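Local coordinates for protein proteasome accessory factor B/C (PafBC) (PDB 6SJ9) that probably regulates transcription in the bacterial DNA damage response, through winged helix-turn-helix and WYL domains held in one chain, at residues F425-M439 / L465-V479. Residues are numbered along the deposited sequence; the frame is centred on the assembly and turned at random.
Sequences FSEEEAAALLTGLAM and LTGAAGEAARLAGSV
Leu-434 and Leu-465 interlock as two knobs into holes. Leu-434 sits among Thr-466, Ala-469, Ala-473 and Ala-476, its CD1 3.7 Å from the CB of both Ala-469 and Ala-473; Leu-465 fills the hole between Ala-430, Leu-433, Leu-434 and Leu-437. With chi1 turned past the usual staggered value, to -89°, Leu-465 sends CD1 over one face of the Phe-425 ring, a CH-pi contact 4.1 Å from the centroid. Small residues let the backbones close in: Ala-430 CB lies 3.8 Å from Ala-469 CB, Ala-431 CB meets Ala-476 CB, and Ala-438 CB rests 3.2 Å from Gly-477 O. The extended chain of Glu-427, CG anti to the backbone N, runs alongside the Ala-469 to Ala-472 type II' turn, CG 3.6 Å from Ala-469 O and OE2 beside Ala-472 CB; it also touches Arg-87. An alanine replacing Glu-427 would probably uncover Ala-469 O and the Ala-472 methyl and take an acidic group from beside Arg-87. Ser-426 and Glu-429 form a capping box that starts helix 427-439: Glu-429 N bonds Ser-426 OG at 3.2 Å, and Ser-426 N meets Glu-429 OE1 at 3.0 Å from above the carboxylate plane. Behind the contact, Leu-433 and Leu-437 also touch helix 95-118. Helix 427-439, within the PafC helix-turn-helix family region, packs on helix 465-469 running roughly against it (139°); after Gly-470, at positive phi, helix 472-476 turns to run roughly along it. No hydrogen bond crosses directly: the fit is mostly alanine and glycine packing round two leucine knobs, with a CA-H...O contact from Thr-435 CA to Ala-476 O (3.5 Å), while Arg-87 supplies a polar link by bonding the carbonyls of Phe-425 and Ala-468.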
loop_
_atom_site.group_PDB
_atom_site.type_symbol
_atom_site.label_atom_id
_atom_site.label_comp_id
_atom_site.label_asym_id
_atom_site.label_seq_id
_atom_site.Cartn_x
_atom_site.Cartn_y
_atom_site.Cartn_z
ATOM N N PHE A 425 5.488 -11.640 -12.008
ATOM C CA PHE A 425 6.191 -10.524 -11.410
ATOM C C PHE A 425 7.532 -10.396 -12.096
ATOM O O PHE A 425 8.222 -11.392 -12.299
ATOM C CB PHE A 425 6.405 -10.710 -9.904
ATOM C CG PHE A 425 5.132 -10.719 -9.096
ATOM C CD1 PHE A 425 4.519 -9.535 -8.712
ATOM C CD2 PHE A 425 4.559 -11.906 -8.710
ATOM C CE1 PHE A 425 3.328 -9.538 -7.937
ATOM C CE2 PHE A 425 3.389 -11.930 -7.943
ATOM C CZ PHE A 425 2.780 -10.753 -7.552
ATOM N N SER A 426 7.928 -9.172 -12.400
ATOM C CA SER A 426 9.317 -8.949 -12.764
ATOM C C SER A 426 10.215 -9.083 -11.521
ATOM O O SER A 426 9.753 -9.110 -10.362
ATOM C CB SER A 426 9.480 -7.551 -13.353
ATOM O OG SER A 426 9.070 -6.558 -12.383
ATOM N N GLU A 427 11.525 -9.104 -11.774
ATOM C CA GLU A 427 12.486 -9.139 -10.690
ATOM C C GLU A 427 12.265 -7.971 -9.733
ATOM O O GLU A 427 12.204 -8.159 -8.513
ATOM C CB GLU A 427 13.906 -9.148 -11.255
ATOM C CG GLU A 427 14.974 -9.216 -10.162
ATOM C CD GLU A 427 16.386 -9.362 -10.700
ATOM O OE1 GLU A 427 16.553 -9.627 -11.892
ATOM O OE2 GLU A 427 17.342 -9.213 -9.930
ATOM N N GLU A 428 12.051 -6.768 -10.281
ATOM C CA GLU A 428 11.925 -5.560 -9.468
ATOM C C GLU A 428 10.656 -5.571 -8.627
ATOM O O GLU A 428 10.686 -5.186 -7.456
ATOM C CB GLU A 428 11.965 -4.327 -10.374
ATOM C CG GLU A 428 13.349 -4.056 -11.048
ATOM C CD GLU A 428 13.742 -5.035 -12.208
ATOM O OE1 GLU A 428 12.894 -5.833 -12.696
ATOM O OE2 GLU A 428 14.937 -4.994 -12.623
ATOM N N GLU A 429 9.532 -5.964 -9.228
ATOM C CA GLU A 429 8.263 -6.067 -8.502
ATOM C C GLU A 429 8.313 -7.114 -7.387
ATOM O O GLU A 429 7.786 -6.884 -6.296
ATOM C CB GLU A 429 7.123 -6.418 -9.478
ATOM C CG GLU A 429 6.793 -5.283 -10.479
ATOM C CD GLU A 429 6.044 -5.775 -11.749
ATOM O OE1 GLU A 429 5.907 -7.016 -11.987
ATOM O OE2 GLU A 429 5.552 -4.886 -12.478
ATOM N N ALA A 430 8.919 -8.275 -7.659
ATOM C CA ALA A 430 9.061 -9.309 -6.634
ATOM C C ALA A 430 9.957 -8.826 -5.492
ATOM O O ALA A 430 9.631 -9.032 -4.320
ATOM C CB ALA A 430 9.631 -10.591 -7.248
ATOM N N ALA A 431 11.076 -8.164 -5.819
ATOM C CA ALA A 431 11.965 -7.666 -4.782
ATOM C C ALA A 431 11.264 -6.625 -3.929
ATOM O O ALA A 431 11.394 -6.636 -2.695
ATOM C CB ALA A 431 13.250 -7.056 -5.373
ATOM N N ALA A 432 10.526 -5.711 -4.563
ATOM C CA ALA A 432 9.821 -4.676 -3.788
ATOM C C ALA A 432 8.863 -5.313 -2.801
ATOM O O ALA A 432 8.826 -4.955 -1.616
ATOM C CB ALA A 432 9.059 -3.728 -4.725
ATOM N N LEU A 433 8.083 -6.286 -3.286
ATOM C CA LEU A 433 7.110 -6.961 -2.448
ATOM C C LEU A 433 7.787 -7.761 -1.325
ATOM O O LEU A 433 7.274 -7.801 -0.197
ATOM C CB LEU A 433 6.233 -7.862 -3.328
ATOM C CG LEU A 433 5.257 -7.133 -4.273
ATOM C CD1 LEU A 433 4.753 -8.110 -5.275
ATOM C CD2 LEU A 433 4.128 -6.583 -3.480
ATOM N N LEU A 434 8.933 -8.397 -1.613
ATOM C CA LEU A 434 9.670 -9.128 -0.583
ATOM C C LEU A 434 10.115 -8.216 0.531
ATOM O O LEU A 434 10.270 -8.647 1.670
ATOM C CB LEU A 434 10.909 -9.807 -1.154
ATOM C CG LEU A 434 10.544 -11.113 -1.819
ATOM C CD1 LEU A 434 11.691 -11.628 -2.679
ATOM C CD2 LEU A 434 10.179 -12.117 -0.685
ATOM N N THR A 435 10.394 -6.968 0.212
ATOM C CA THR A 435 10.746 -6.052 1.276
ATOM C C THR A 435 9.579 -5.847 2.224
ATOM O O THR A 435 9.760 -5.843 3.448
ATOM C CB THR A 435 11.221 -4.742 0.684
ATOM O OG1 THR A 435 12.372 -5.050 -0.108
ATOM C CG2 THR A 435 11.635 -3.790 1.825
ATOM N N GLY A 436 8.367 -5.676 1.678
ATOM C CA GLY A 436 7.193 -5.532 2.538
ATOM C C GLY A 436 6.917 -6.820 3.298
ATOM O O GLY A 436 6.564 -6.788 4.486
ATOM N N LEU A 437 7.131 -7.972 2.638
ATOM C CA LEU A 437 6.921 -9.232 3.318
ATOM C C LEU A 437 7.947 -9.436 4.425
ATOM O O LEU A 437 7.627 -10.034 5.456
ATOM C CB LEU A 437 6.977 -10.402 2.315
ATOM C CG LEU A 437 5.801 -10.426 1.315
ATOM C CD1 LEU A 437 6.118 -11.390 0.190
ATOM C CD2 LEU A 437 4.498 -10.878 2.008
ATOM N N ALA A 438 9.187 -8.977 4.237
ATOM C CA ALA A 438 10.167 -9.201 5.296
ATOM C C ALA A 438 9.871 -8.340 6.522
ATOM O O ALA A 438 10.116 -8.768 7.660
ATOM C CB ALA A 438 11.589 -9.007 4.765
HETATM N N MSE A 439 9.339 -7.142 6.326
HETATM C CA MSE A 439 8.912 -6.350 7.480
HETATM C C MSE A 439 7.741 -7.081 8.185
HETATM O O MSE A 439 7.734 -7.221 9.414
HETATM C CB MSE A 439 8.505 -4.961 7.044
HETATM C CG MSE A 439 9.638 -4.057 6.565
HETATM SE SE MSE A 439 10.935 -3.723 8.048
HETATM C CE MSE A 439 10.276 -2.074 8.786
ATOM N N LEU A 465 7.374 -15.612 -3.807
ATOM C CA LEU A 465 7.932 -14.382 -4.362
ATOM C C LEU A 465 9.453 -14.427 -4.394
ATOM O O LEU A 465 10.062 -13.750 -5.231
ATOM C CB LEU A 465 7.473 -13.160 -3.578
ATOM C CG LEU A 465 6.169 -12.493 -4.021
ATOM C CD1 LEU A 465 6.437 -11.681 -5.254
ATOM C CD2 LEU A 465 5.166 -13.557 -4.360
ATOM N N THR A 466 10.076 -15.194 -3.480
ATOM C CA THR A 466 11.524 -15.380 -3.523
ATOM C C THR A 466 11.945 -16.034 -4.838
ATOM O O THR A 466 12.950 -15.646 -5.440
ATOM C CB THR A 466 11.984 -16.245 -2.344
ATOM O OG1 THR A 466 11.750 -15.564 -1.105
ATOM C CG2 THR A 466 13.489 -16.597 -2.433
ATOM N N GLY A 467 11.179 -17.017 -5.301
ATOM C CA GLY A 467 11.473 -17.638 -6.576
ATOM C C GLY A 467 11.313 -16.667 -7.726
ATOM O O GLY A 467 12.005 -16.781 -8.734
ATOM N N ALA A 468 10.437 -15.666 -7.567
ATOM C CA ALA A 468 10.239 -14.698 -8.623
ATOM C C ALA A 468 11.290 -13.606 -8.601
ATOM O O ALA A 468 11.580 -13.025 -9.643
ATOM C CB ALA A 468 8.826 -14.121 -8.505
ATOM N N ALA A 469 11.925 -13.372 -7.469
ATOM C CA ALA A 469 12.987 -12.394 -7.437
ATOM C C ALA A 469 14.333 -12.985 -7.798
ATOM O O ALA A 469 15.229 -12.232 -8.169
ATOM C CB ALA A 469 13.099 -11.728 -6.068
ATOM N N GLY A 470 14.503 -14.300 -7.663
ATOM C CA GLY A 470 15.832 -14.900 -7.772
ATOM C C GLY A 470 16.805 -14.378 -6.715
ATOM O O GLY A 470 16.426 -13.942 -5.622
ATOM N N GLU A 471 18.089 -14.344 -7.082
ATOM C CA GLU A 471 19.137 -14.006 -6.109
ATOM C C GLU A 471 18.928 -12.624 -5.482
ATOM O O GLU A 471 19.373 -12.402 -4.354
ATOM C CB GLU A 471 20.513 -14.105 -6.808
ATOM C CG GLU A 471 21.787 -13.911 -5.942
ATOM C CD GLU A 471 21.945 -14.863 -4.753
ATOM O OE1 GLU A 471 21.324 -15.949 -4.711
ATOM O OE2 GLU A 471 22.716 -14.492 -3.840
ATOM N N ALA A 472 18.226 -11.711 -6.160
ATOM C CA ALA A 472 17.866 -10.425 -5.575
ATOM C C ALA A 472 17.032 -10.581 -4.297
ATOM O O ALA A 472 16.983 -9.655 -3.484
ATOM C CB ALA A 472 17.085 -9.595 -6.590
ATOM N N ALA A 473 16.389 -11.732 -4.102
ATOM C CA ALA A 473 15.641 -11.974 -2.875
ATOM C C ALA A 473 16.541 -11.950 -1.649
ATOM O O ALA A 473 16.072 -11.683 -0.539
ATOM C CB ALA A 473 14.934 -13.332 -2.943
ATOM N N ARG A 474 17.808 -12.317 -1.800
ATOM C CA ARG A 474 18.655 -12.442 -0.611
ATOM C C ARG A 474 18.792 -11.104 0.097
ATOM O O ARG A 474 18.662 -11.024 1.321
ATOM C CB ARG A 474 20.023 -13.026 -0.970
ATOM C CG ARG A 474 20.660 -13.704 0.261
ATOM C CD ARG A 474 21.993 -14.401 -0.052
ATOM N NE ARG A 474 21.920 -15.280 -1.216
ATOM C CZ ARG A 474 21.563 -16.563 -1.175
ATOM N NH1 ARG A 474 21.245 -17.145 -0.023
ATOM N NH2 ARG A 474 21.524 -17.269 -2.298
ATOM N N LEU A 475 19.066 -10.032 -0.642
ATOM C CA LEU A 475 19.092 -8.714 0.002
ATOM C C LEU A 475 17.685 -8.232 0.329
ATOM O O LEU A 475 17.431 -7.696 1.421
ATOM C CB LEU A 475 19.795 -7.683 -0.867
ATOM C CG LEU A 475 21.279 -8.011 -1.015
ATOM C CD1 LEU A 475 21.982 -6.912 -1.780
ATOM C CD2 LEU A 475 21.894 -8.203 0.361
ATOM N N ALA A 476 16.760 -8.370 -0.630
ATOM C CA ALA A 476 15.446 -7.761 -0.483
ATOM C C ALA A 476 14.606 -8.470 0.584
ATOM O O ALA A 476 13.817 -7.821 1.261
ATOM C CB ALA A 476 14.740 -7.733 -1.849
ATOM N N GLY A 477 14.740 -9.798 0.733
ATOM C CA GLY A 477 13.923 -10.564 1.667
ATOM C C GLY A 477 14.418 -10.496 3.097
ATOM O O GLY A 477 13.861 -11.149 3.981
ATOM N N SER A 478 15.469 -9.717 3.348
ATOM C CA SER A 478 16.058 -9.580 4.671
ATOM C C SER A 478 15.895 -8.159 5.209
ATOM O O SER A 478 16.026 -7.177 4.477
ATOM C CB SER A 478 17.555 -9.931 4.595
ATOM O OG SER A 478 18.214 -9.712 5.819
ATOM N N VAL A 479 15.720 -8.055 6.517
ATOM C CA VAL A 479 15.735 -6.767 7.204
ATOM C C VAL A 479 17.021 -6.597 8.007
ATOM O O VAL A 479 17.133 -5.668 8.811
ATOM C CB VAL A 479 14.485 -6.572 8.085
ATOM C CG1 VAL A 479 13.235 -6.647 7.242
ATOM C CG2 VAL A 479 14.466 -7.671 9.132
#